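Local coordinates for Serine/threonine protein phosphatase Stp1 (Streptococcus agalactiae, PDB 2PK0) that removes phosphate from phosphoserine and phosphothreonine in proteins as a metal-dependent phosphatase of the PP2C family, with magnesium ions bound in its catalytic centre, at residues Gly49-Glu54 with Lys100-Thr105; Asp123-Ile128 with Thr138-Leu143. All coordinates share one frame; numbering follows the deposited sequence.

Contact 1. Residues Gly49-Glu54 with Lys100-Thr105; sequences GNIASE and KGMGTT
A52 and S53, in the first turns of helix 48-64, ride over G103 and T104 at the start of strand 103-112, with the CA atoms of A52 and G103 5.8 Å apart. The A52 methyl points at the strand and carries much of the contact: its CB lies 3.8 Å from CG of M102 and 3.9 Å from the carbonyl O of G103. M102 sets CG anti to its backbone N (chi1 177°), then bends at chi2 and chi3, bringing the thioether up beside the helix, where SD comes within 4.5 Å of I51 CG2. I90 and L93 of helix 72-96 pack against the same apolar cluster. This is helix-on-sheet packing of the PP2C fold, a beta-sandwich flanked by helices. T104 reaches up with its methyl, CG2 standing 3.8 Å from the carbonyl O of A52. Its hydroxyl turns to the following residue, T104 OG1 donating to T105 O at 2.7 Å, in the carbonyl plane on a lone pair. S53 OG hydrogen-bonds to Q22 O, with the helix carbonyls of G49 and N50 also near; S53 CB lies 4.1 Å from T104 OG1.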
loop_
_atom_site.group_PDB
_atom_site.type_symbol
_atom_site.label_atom_id
_atom_site.label_comp_id
_atom_site.label_asym_id
_atom_site.label_seq_id
_atom_site.Cartn_x
_atom_site.Cartn_y
_atom_site.Cartn_z
ATOM N N GLY A 49 13.116 -10.064 1.696
ATOM C CA GLY A 49 11.810 -9.433 1.602
ATOM C C GLY A 49 11.461 -8.732 2.889
ATOM O O GLY A 49 10.839 -7.669 2.857
ATOM N N ASN A 50 11.889 -9.316 4.013
ATOM C CA ASN A 50 11.680 -8.724 5.337
ATOM C C ASN A 50 12.471 -7.443 5.522
ATOM O O ASN A 50 11.920 -6.448 5.978
ATOM C CB ASN A 50 12.048 -9.701 6.455
ATOM C CG ASN A 50 11.354 -11.030 6.312
ATOM O OD1 ASN A 50 11.660 -11.801 5.406
ATOM N ND2 ASN A 50 10.409 -11.309 7.203
ATOM N N ILE A 51 13.753 -7.492 5.149
ATOM C CA ILE A 51 14.675 -6.364 5.252
ATOM C C ILE A 51 14.185 -5.182 4.406
ATOM O O ILE A 51 14.061 -4.078 4.903
ATOM C CB ILE A 51 16.151 -6.791 4.880
ATOM C CG1 ILE A 51 16.783 -7.632 5.997
ATOM C CG2 ILE A 51 17.058 -5.600 4.627
ATOM C CD1 ILE A 51 17.095 -6.847 7.281
ATOM N N ALA A 52 13.840 -5.441 3.152
ATOM C CA ALA A 52 13.462 -4.381 2.225
ATOM C C ALA A 52 12.211 -3.634 2.666
ATOM O O ALA A 52 12.161 -2.394 2.599
ATOM C CB ALA A 52 13.275 -4.946 0.819
ATOM N N SER A 53 11.214 -4.395 3.124
ATOM C CA SER A 53 9.937 -3.835 3.568
ATOM C C SER A 53 10.081 -3.053 4.867
ATOM O O SER A 53 9.635 -1.915 4.942
ATOM C CB SER A 53 8.858 -4.919 3.681
ATOM O OG SER A 53 9.114 -5.861 4.710
ATOM N N GLU A 54 10.737 -3.636 5.867
ATOM C CA GLU A 54 11.005 -2.906 7.105
ATOM C C GLU A 54 11.965 -1.714 6.943
ATOM O O GLU A 54 11.797 -0.700 7.609
ATOM C CB GLU A 54 11.473 -3.840 8.222
ATOM C CG GLU A 54 11.658 -3.133 9.563
ATOM C CD GLU A 54 11.852 -4.086 10.715
ATOM O OE1 GLU A 54 11.805 -5.317 10.477
ATOM O OE2 GLU A 54 12.047 -3.599 11.855
ATOM N N LYS A 100 19.222 -12.523 -3.349
ATOM C CA LYS A 100 18.619 -12.764 -4.648
ATOM C C LYS A 100 17.231 -12.136 -4.735
ATOM O O LYS A 100 16.324 -12.538 -4.013
ATOM C CB LYS A 100 18.519 -14.272 -4.908
ATOM C CG LYS A 100 19.783 -15.068 -4.595
ATOM C CD LYS A 100 20.955 -14.643 -5.486
ATOM C CE LYS A 100 21.949 -15.783 -5.672
ATOM N NZ LYS A 100 22.188 -16.525 -4.399
ATOM N N GLY A 101 17.090 -11.140 -5.605
ATOM C CA GLY A 101 15.785 -10.557 -5.933
ATOM C C GLY A 101 15.125 -9.753 -4.825
ATOM O O GLY A 101 13.920 -9.857 -4.608
ATOM N N MET A 102 15.921 -8.961 -4.115
ATOM C CA MET A 102 15.416 -8.112 -3.043
ATOM C C MET A 102 14.644 -6.925 -3.585
ATOM O O MET A 102 15.099 -6.246 -4.520
ATOM C CB MET A 102 16.567 -7.588 -2.198
ATOM C CG MET A 102 16.131 -6.645 -1.118
ATOM S SD MET A 102 17.213 -6.754 0.288
ATOM C CE MET A 102 18.214 -5.358 -0.010
ATOM N N GLY A 103 13.474 -6.678 -3.002
ATOM C CA GLY A 103 12.675 -5.546 -3.402
ATOM C C GLY A 103 11.372 -5.450 -2.644
ATOM O O GLY A 103 10.959 -6.409 -1.987
ATOM N N THR A 104 10.715 -4.298 -2.744
ATOM C CA THR A 104 9.430 -4.133 -2.102
ATOM C C THR A 104 8.441 -3.283 -2.902
ATOM O O THR A 104 8.841 -2.430 -3.673
ATOM C CB THR A 104 9.574 -3.561 -0.676
ATOM O OG1 THR A 104 8.269 -3.399 -0.113
ATOM C CG2 THR A 104 10.281 -2.224 -0.689
ATOM N N THR A 105 7.143 -3.525 -2.727
ATOM C CA THR A 105 6.153 -2.554 -3.185
ATOM C C THR A 105 6.127 -1.386 -2.195
ATOM O O THR A 105 6.648 -1.500 -1.085
ATOM C CB THR A 105 4.717 -3.125 -3.235
ATOM O OG1 THR A 105 4.215 -3.289 -1.902
ATOM C CG2 THR A 105 4.661 -4.430 -3.973
#

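Contact 2. Residues Asp123-Ile128 with Thr138-Leu143; sequences DSRIGI and TSDHSL
R125 and D140 form a two-pronged salt bridge between the start of strand 125-130 and the loop that follows strand 133-136, in the PP2C sandwich. The guanidinium comes side-on: NE donates to OD1 of D140 at 3.1 Å and NH2 to OD2 of D140 at 3.0 Å, both nearly straight (166° and 169°). The carboxylate is tilted 38° against the guanidinium plane; both oxygens lie close to that plane, whereas NH2 meets OD2 from above the carboxylate. Two bonds to two oxygens fix the rotation of D140, and the arginine chain, extended from CG to NE, runs along the outer side of the contact, where both residues are partly exposed.

The packed side lies deeper. T138 points at the strand, and its CG2 packs against I126, 3.9 Å from both CB and CD1 of I126, the two side chains crossing at about a right angle. F118 of strand 115-121 touches both. T138 OG1 accepts a long, weak hydrogen bond of 3.4 Å from the backbone N of I126. D123 is buried too, its side chain about 6 Å from a bound magnesium ion. A water donates to OD2 of D140 at 2.7 Å and also lies by O of D123, at a spacing too short to be trusted.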
loop_
_atom_site.group_PDB
_atom_site.type_symbol
_atom_site.label_atom_id
_atom_site.label_comp_id
_atom_site.label_asym_id
_atom_site.label_seq_id
_atom_site.Cartn_x
_atom_site.Cartn_y
_atom_site.Cartn_z
ATOM N N ASP A 123 2.105 -3.754 -6.748
ATOM C CA ASP A 123 0.749 -4.291 -6.857
ATOM C C ASP A 123 -0.037 -4.206 -5.546
ATOM O O ASP A 123 -1.068 -4.857 -5.372
ATOM C CB ASP A 123 0.752 -5.732 -7.395
ATOM C CG ASP A 123 1.529 -6.697 -6.515
ATOM O OD1 ASP A 123 2.241 -6.242 -5.586
ATOM O OD2 ASP A 123 1.432 -7.926 -6.758
ATOM N N SER A 124 0.463 -3.408 -4.617
ATOM C CA SER A 124 -0.323 -3.046 -3.454
ATOM C C SER A 124 -1.418 -2.073 -3.906
ATOM O O SER A 124 -1.356 -1.511 -5.001
ATOM C CB SER A 124 0.568 -2.426 -2.385
ATOM O OG SER A 124 1.412 -3.386 -1.790
ATOM N N ARG A 125 -2.459 -1.902 -3.110
ATOM C CA ARG A 125 -3.583 -1.123 -3.589
ATOM C C ARG A 125 -4.074 -0.110 -2.593
ATOM O O ARG A 125 -3.829 -0.233 -1.383
ATOM C CB ARG A 125 -4.734 -2.027 -3.966
ATOM C CG ARG A 125 -4.408 -2.972 -5.063
ATOM C CD ARG A 125 -5.634 -3.390 -5.749
ATOM N NE ARG A 125 -5.313 -4.276 -6.848
ATOM C CZ ARG A 125 -6.158 -5.178 -7.313
ATOM N NH1 ARG A 125 -7.350 -5.284 -6.746
ATOM N NH2 ARG A 125 -5.801 -5.980 -8.309
ATOM N N ILE A 126 -4.743 0.911 -3.134
ATOM C CA ILE A 126 -5.427 1.936 -2.366
ATOM C C ILE A 126 -6.823 2.111 -2.940
ATOM O O ILE A 126 -6.987 2.268 -4.163
ATOM C CB ILE A 126 -4.719 3.279 -2.458
ATOM C CG1 ILE A 126 -3.294 3.172 -1.923
ATOM C CG2 ILE A 126 -5.483 4.348 -1.705
ATOM C CD1 ILE A 126 -2.495 4.399 -2.206
ATOM N N GLY A 127 -7.825 2.072 -2.064
ATOM C CA GLY A 127 -9.187 2.311 -2.486
ATOM C C GLY A 127 -9.988 3.168 -1.531
ATOM O O GLY A 127 -9.605 3.366 -0.388
ATOM N N ILE A 128 -11.109 3.682 -2.004
ATOM C CA ILE A 128 -12.030 4.383 -1.133
ATOM C C ILE A 128 -13.338 3.630 -1.141
ATOM O O ILE A 128 -13.816 3.218 -2.193
ATOM C CB ILE A 128 -12.272 5.852 -1.580
ATOM C CG1 ILE A 128 -11.043 6.711 -1.302
ATOM C CG2 ILE A 128 -13.483 6.470 -0.867
ATOM C CD1 ILE A 128 -11.073 7.992 -2.044
ATOM N N THR A 138 -5.461 3.077 -7.508
ATOM C CA THR A 138 -4.146 2.765 -8.053
ATOM C C THR A 138 -4.261 1.739 -9.160
ATOM O O THR A 138 -5.273 1.076 -9.304
ATOM C CB THR A 138 -3.219 2.162 -6.994
ATOM O OG1 THR A 138 -3.865 1.036 -6.395
ATOM C CG2 THR A 138 -2.896 3.173 -5.915
ATOM N N SER A 139 -3.213 1.609 -9.951
ATOM C CA SER A 139 -3.211 0.610 -10.993
ATOM C C SER A 139 -2.015 -0.287 -10.727
ATOM O O SER A 139 -0.926 0.213 -10.474
ATOM C CB SER A 139 -3.131 1.280 -12.368
ATOM O OG SER A 139 -3.049 0.311 -13.401
ATOM N N ASP A 140 -2.237 -1.599 -10.735
ATOM C CA ASP A 140 -1.193 -2.567 -10.431
ATOM C C ASP A 140 -0.047 -2.402 -11.437
ATOM O O ASP A 140 -0.294 -2.312 -12.631
ATOM C CB ASP A 140 -1.745 -4.002 -10.506
ATOM C CG ASP A 140 -2.538 -4.422 -9.255
ATOM O OD1 ASP A 140 -2.714 -3.593 -8.342
ATOM O OD2 ASP A 140 -2.994 -5.592 -9.180
ATOM N N HIS A 141 1.197 -2.321 -10.970
ATOM C CA HIS A 141 2.307 -2.358 -11.907
ATOM C C HIS A 141 2.645 -3.799 -12.200
ATOM O O HIS A 141 3.500 -4.393 -11.562
ATOM C CB HIS A 141 3.511 -1.588 -11.385
ATOM C CG HIS A 141 3.218 -0.146 -11.161
ATOM N ND1 HIS A 141 3.684 0.550 -10.070
ATOM C CD2 HIS A 141 2.459 0.723 -11.866
ATOM C CE1 HIS A 141 3.231 1.791 -10.114
ATOM N NE2 HIS A 141 2.486 1.924 -11.196
ATOM N N SER A 142 1.951 -4.356 -13.176
ATOM C CA SER A 142 1.981 -5.776 -13.424
ATOM C C SER A 142 2.122 -6.000 -14.904
ATOM O O SER A 142 1.980 -5.064 -15.695
ATOM C CB SER A 142 0.661 -6.406 -12.968
ATOM O OG SER A 142 -0.410 -6.051 -13.835
ATOM N N LEU A 143 2.380 -7.247 -15.275
ATOM C CA LEU A 143 2.521 -7.625 -16.671
ATOM C C LEU A 143 1.226 -7.445 -17.448
ATOM O O LEU A 143 1.253 -6.840 -18.529
ATOM C CB LEU A 143 3.035 -9.066 -16.792
ATOM C CG LEU A 143 3.710 -9.552 -18.079
ATOM C CD1 LEU A 143 4.849 -10.472 -17.720
ATOM C CD2 LEU A 143 2.753 -10.279 -18.974
HETATM O O HOH W 1 -2.512 -6.398 -6.645
#

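How the contacts relate
Contact 1 closes before contact 2 opens along the chain, and their centres lie 18 Å apart within one PP2C domain. Contact 1 sets helix 48-64 against the sheet containing strands 35-43 and 103-112; contact 2 belongs to the other sheet, through strand 125-130 and the loop after strand 133-136. The two meet where these sheets face each other: OG1 of T105 is 2.8 Å from OG of S124, a probable hydrogen bond, and CG2 of T105 packs on OD1 of D123. T105 also pairs with D41, a magnesium ligand along with D197 and D236. Both contacts come near the metal centre, the side chains of T104 and D123 lying about 7 Å and 6 Å from a bound magnesium ion.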